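PDB 4OXI: enterobactin synthetase component F-related protein from Vibrio cholerae serotype O1, which probably activates glycine with ATP as a glycyl-adenylate, as an adenylation enzyme of the lipopolysaccharide modification pathway behind antimicrobial peptide resistance. Local coordinates for residues T52-R64 against I196-Y208. Residues are numbered along the deposited sequence; the frame is centred on the assembly and turned at random.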
# COMPACT_ATOMS: atom_id res chain seq x y z
N THR A 52 11.22 -7.68 -16.87
CA THR A 52 11.13 -7.68 -15.40
C THR A 52 10.62 -9.02 -14.88
O THR A 52 11.16 -9.58 -13.93
CB THR A 52 10.21 -6.57 -14.87
OG1 THR A 52 10.66 -5.30 -15.34
CG2 THR A 52 10.21 -6.57 -13.34
N ARG A 53 9.57 -9.53 -15.51
CA ARG A 53 9.10 -10.85 -15.16
C ARG A 53 10.21 -11.89 -15.36
O ARG A 53 10.35 -12.82 -14.55
CB ARG A 53 7.88 -11.21 -16.00
CG ARG A 53 7.38 -12.60 -15.76
CD ARG A 53 5.96 -12.77 -16.29
NE ARG A 53 5.37 -13.91 -15.63
CZ ARG A 53 4.45 -13.83 -14.68
NH1 ARG A 53 4.01 -14.94 -14.12
NH2 ARG A 53 3.95 -12.66 -14.30
N HIS A 54 11.01 -11.73 -16.41
CA HIS A 54 12.11 -12.68 -16.65
C HIS A 54 13.13 -12.63 -15.53
O HIS A 54 13.61 -13.66 -15.09
CB HIS A 54 12.82 -12.42 -17.98
CG HIS A 54 14.04 -13.27 -18.18
ND1 HIS A 54 13.97 -14.58 -18.61
CD2 HIS A 54 15.35 -13.01 -17.97
CE1 HIS A 54 15.19 -15.09 -18.67
NE2 HIS A 54 16.05 -14.15 -18.30
N SER A 55 13.46 -11.42 -15.09
CA SER A 55 14.40 -11.25 -14.00
C SER A 55 13.90 -11.91 -12.72
O SER A 55 14.68 -12.47 -11.96
CB SER A 55 14.64 -9.77 -13.74
OG SER A 55 15.11 -9.13 -14.90
N ILE A 56 12.59 -11.84 -12.49
CA ILE A 56 12.03 -12.46 -11.29
C ILE A 56 12.14 -13.97 -11.38
O ILE A 56 12.57 -14.63 -10.42
CB ILE A 56 10.57 -12.01 -11.04
CG1 ILE A 56 10.54 -10.61 -10.45
CG2 ILE A 56 9.87 -12.97 -10.11
CD1 ILE A 56 9.15 -9.99 -10.38
N LEU A 57 11.76 -14.54 -12.52
CA LEU A 57 11.86 -15.99 -12.70
C LEU A 57 13.31 -16.47 -12.58
O LEU A 57 13.58 -17.51 -11.98
CB LEU A 57 11.25 -16.42 -14.02
CG LEU A 57 9.76 -16.15 -14.15
CD1 LEU A 57 9.21 -16.76 -15.41
CD2 LEU A 57 9.04 -16.69 -12.94
N ALA A 58 14.25 -15.70 -13.14
CA ALA A 58 15.67 -16.06 -13.06
C ALA A 58 16.17 -16.02 -11.61
O ALA A 58 16.88 -16.92 -11.18
CB ALA A 58 16.51 -15.15 -13.95
N ALA A 59 15.78 -14.98 -10.87
CA ALA A 59 16.16 -14.84 -9.47
C ALA A 59 15.71 -16.02 -8.61
O ALA A 59 16.44 -16.47 -7.73
CB ALA A 59 15.60 -13.53 -8.90
N ILE A 60 14.51 -16.53 -8.89
CA ILE A 60 13.99 -17.68 -8.17
C ILE A 60 14.88 -18.90 -8.43
O ILE A 60 15.22 -19.64 -7.50
CB ILE A 60 12.54 -17.99 -8.58
CG1 ILE A 60 11.62 -16.85 -8.14
CG2 ILE A 60 12.07 -19.30 -7.99
CD1 ILE A 60 10.19 -16.99 -8.63
N GLN A 61 15.26 -19.10 -9.68
CA GLN A 61 16.10 -20.23 -10.07
C GLN A 61 17.49 -20.12 -9.47
O GLN A 61 18.01 -21.07 -8.91
CB GLN A 61 16.22 -20.31 -11.59
CG GLN A 61 14.94 -20.66 -12.31
CD GLN A 61 15.11 -20.69 -13.84
OE1 GLN A 61 15.67 -19.76 -14.43
NE2 GLN A 61 14.63 -21.76 -14.47
N ALA A 62 18.09 -18.94 -9.62
CA ALA A 62 19.44 -18.71 -9.16
C ALA A 62 19.56 -18.84 -7.64
O ALA A 62 20.64 -19.13 -7.13
CB ALA A 62 19.93 -17.35 -9.62
N ASN A 63 18.48 -18.60 -6.92
CA ASN A 63 18.56 -18.64 -5.46
C ASN A 63 17.63 -19.67 -4.82
O ASN A 63 17.20 -19.49 -3.69
CB ASN A 63 18.29 -17.26 -4.87
CG ASN A 63 19.24 -16.21 -5.39
OD1 ASN A 63 20.36 -16.07 -4.89
ND2 ASN A 63 18.81 -15.44 -6.40
N ARG A 64 17.36 -20.76 -5.53
CA ARG A 64 16.42 -21.77 -5.07
C ARG A 64 16.71 -22.33 -3.67
O ARG A 64 15.77 -22.71 -2.95
CB ARG A 64 16.30 -22.92 -6.10
CG ARG A 64 17.53 -23.84 -6.18
CD ARG A 64 17.54 -24.67 -7.48
NE ARG A 64 17.90 -23.85 -8.64
CZ ARG A 64 18.03 -24.32 -9.88
NH1 ARG A 64 17.82 -25.61 -10.13
NH2 ARG A 64 18.36 -23.50 -10.88
N ILE A 196 0.67 -29.54 -1.63
CA ILE A 196 1.90 -28.91 -2.07
C ILE A 196 2.71 -29.95 -2.83
O ILE A 196 3.12 -30.94 -2.27
CB ILE A 196 2.72 -28.37 -0.89
CG1 ILE A 196 1.91 -27.37 -0.08
CG2 ILE A 196 4.00 -27.71 -1.36
CD1 ILE A 196 2.63 -26.92 1.20
N THR A 197 2.91 -29.71 -4.12
CA THR A 197 3.67 -30.59 -4.99
C THR A 197 5.04 -29.96 -5.16
O THR A 197 5.15 -28.74 -5.15
CB THR A 197 3.02 -30.65 -6.40
OG1 THR A 197 1.62 -30.93 -6.27
CG2 THR A 197 3.67 -31.71 -7.27
N GLU A 198 6.08 -30.77 -5.33
CA GLU A 198 7.39 -30.21 -5.61
C GLU A 198 7.43 -29.73 -7.06
O GLU A 198 6.84 -30.36 -7.92
CB GLU A 198 8.49 -31.23 -5.31
CG GLU A 198 8.54 -31.59 -3.81
CD GLU A 198 9.76 -32.41 -3.42
OE1 GLU A 198 10.81 -32.29 -4.08
OE2 GLU A 198 9.65 -33.16 -2.43
N GLN A 199 8.10 -28.61 -7.31
CA GLN A 199 8.10 -27.99 -8.64
C GLN A 199 9.52 -27.81 -9.15
O GLN A 199 10.42 -27.42 -8.40
CB GLN A 199 7.38 -26.63 -8.62
CG GLN A 199 5.99 -26.62 -7.97
CD GLN A 199 4.90 -27.23 -8.86
OE1 GLN A 199 5.00 -27.18 -10.09
NE2 GLN A 199 3.85 -27.78 -8.24
N ASP A 200 9.73 -28.07 -10.43
CA ASP A 200 11.05 -27.98 -11.03
C ASP A 200 11.29 -26.53 -11.42
O ASP A 200 10.65 -26.02 -12.34
CB ASP A 200 11.13 -28.88 -12.27
CG ASP A 200 12.56 -29.09 -12.77
OD1 ASP A 200 13.47 -28.29 -12.42
OD2 ASP A 200 12.78 -30.05 -13.55
N VAL A 201 12.22 -25.88 -10.72
CA VAL A 201 12.52 -24.48 -11.00
C VAL A 201 13.31 -24.28 -12.30
O VAL A 201 13.41 -23.16 -12.80
CB VAL A 201 13.22 -23.78 -9.82
CG1 VAL A 201 12.37 -23.91 -8.57
CG2 VAL A 201 14.60 -24.36 -9.61
N GLU A 202 13.87 -25.37 -12.84
CA GLU A 202 14.54 -25.32 -14.15
C GLU A 202 13.52 -25.00 -15.24
O GLU A 202 13.84 -24.36 -16.24
CB GLU A 202 15.25 -26.65 -14.46
CG GLU A 202 16.35 -27.05 -13.47
CD GLU A 202 17.68 -26.35 -13.75
OE1 GLU A 202 18.43 -26.06 -12.78
OE2 GLU A 202 17.98 -26.09 -14.93
N LEU A 203 12.29 -25.43 -15.01
CA LEU A 203 11.19 -25.31 -15.97
C LEU A 203 10.45 -23.98 -15.88
O LEU A 203 9.60 -23.69 -16.73
CB LEU A 203 10.19 -26.45 -15.77
CG LEU A 203 10.38 -27.76 -16.53
CD1 LEU A 203 11.85 -28.20 -16.56
CD2 LEU A 203 9.50 -28.86 -15.93
N LEU A 204 10.76 -23.19 -14.85
CA LEU A 204 10.05 -21.94 -14.57
C LEU A 204 9.81 -21.03 -15.78
O LEU A 204 8.69 -20.56 -16.00
CB LEU A 204 10.78 -21.15 -13.48
CG LEU A 204 10.25 -21.21 -12.05
CD1 LEU A 204 10.66 -19.97 -11.31
CD2 LEU A 204 8.75 -21.34 -12.05
N VAL A 205 10.86 -20.79 -16.56
CA VAL A 205 10.78 -19.83 -17.66
C VAL A 205 9.86 -20.25 -18.83
O VAL A 205 9.35 -19.40 -19.56
CB VAL A 205 12.19 -19.45 -18.17
CG1 VAL A 205 12.12 -18.28 -19.15
CG2 VAL A 205 13.07 -19.08 -16.99
N VAL A 206 9.62 -21.55 -18.99
CA VAL A 206 8.74 -22.02 -20.07
C VAL A 206 7.36 -22.47 -19.59
O VAL A 206 6.40 -22.47 -20.36
CB VAL A 206 9.38 -23.14 -20.92
CG1 VAL A 206 10.54 -22.58 -21.75
CG2 VAL A 206 9.84 -24.31 -20.05
N LYS A 207 7.26 -22.86 -18.32
CA LYS A 207 5.98 -23.28 -17.74
C LYS A 207 4.98 -22.11 -17.60
O LYS A 207 3.82 -22.31 -17.23
CB LYS A 207 6.20 -23.95 -16.38
CG LYS A 207 6.22 -25.47 -16.44
CD LYS A 207 5.15 -26.06 -15.52
CE LYS A 207 5.28 -27.58 -15.39
NZ LYS A 207 4.32 -28.15 -14.41
N TYR A 208 5.45 -20.90 -17.91
CA TYR A 208 4.61 -19.71 -17.91
C TYR A 208 4.35 -19.22 -19.33
O TYR A 208 3.24 -19.36 -19.86
CB TYR A 208 5.25 -18.61 -17.06
CG TYR A 208 5.97 -17.54 -17.86
CD1 TYR A 208 5.31 -16.37 -18.24
CD2 TYR A 208 7.30 -17.68 -18.23
CE1 TYR A 208 5.95 -15.38 -18.98
CE2 TYR A 208 7.96 -16.69 -18.96
CZ TYR A 208 7.27 -15.55 -19.33
OH TYR A 208 7.91 -14.56 -20.05
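Arg-64 turns CG between its backbone N and carbonyl carbon (chi1 72°) and its chain bends at chi3 (74°), which lays its guanidinium against Val-201 and Glu-202. Gln-61 instead runs extended from CG (chi2 179°) to the backbone of Val-201. The contact packs one side of helix 51-62, and Arg-64 just beyond it, in an adenylation-domain fold against the loop between strands 190-193 and 216-222. It lies at the periphery of the chain. Val-201 CG2 sits over one face of the Arg-64 guanidinium, 3.4 Å from CZ. Glu-202 OE1 meets Arg-64 NH1 at 2.8 Å in a salt bridge, near the guanidinium plane and on the anti side of the carboxylate. Arg-64 NE donates a hydrogen bond to Gln-61 O at 2.8 Å, so both segments hold the flat group. Toward the N-terminal end of the helix, Leu-204 CD1 fits between Leu-57 CD2 and Ile-60 CG2, 3.7 Å from the latter. Leu-57 CD1 meets Tyr-208 CD2 at 3.5 Å. Arg-53 passes alongside that ring obliquely, its NH1 hydrogen-bonded to Tyr-118 O. Helix 268-279 packs on Ile-60 and Ile-56. Gln-61 NE2 donates to Val-201 O at 2.5 Å, a doubtfully short length, while Gln-61 OE1 lies 3.7 Å from Val-205 CG2.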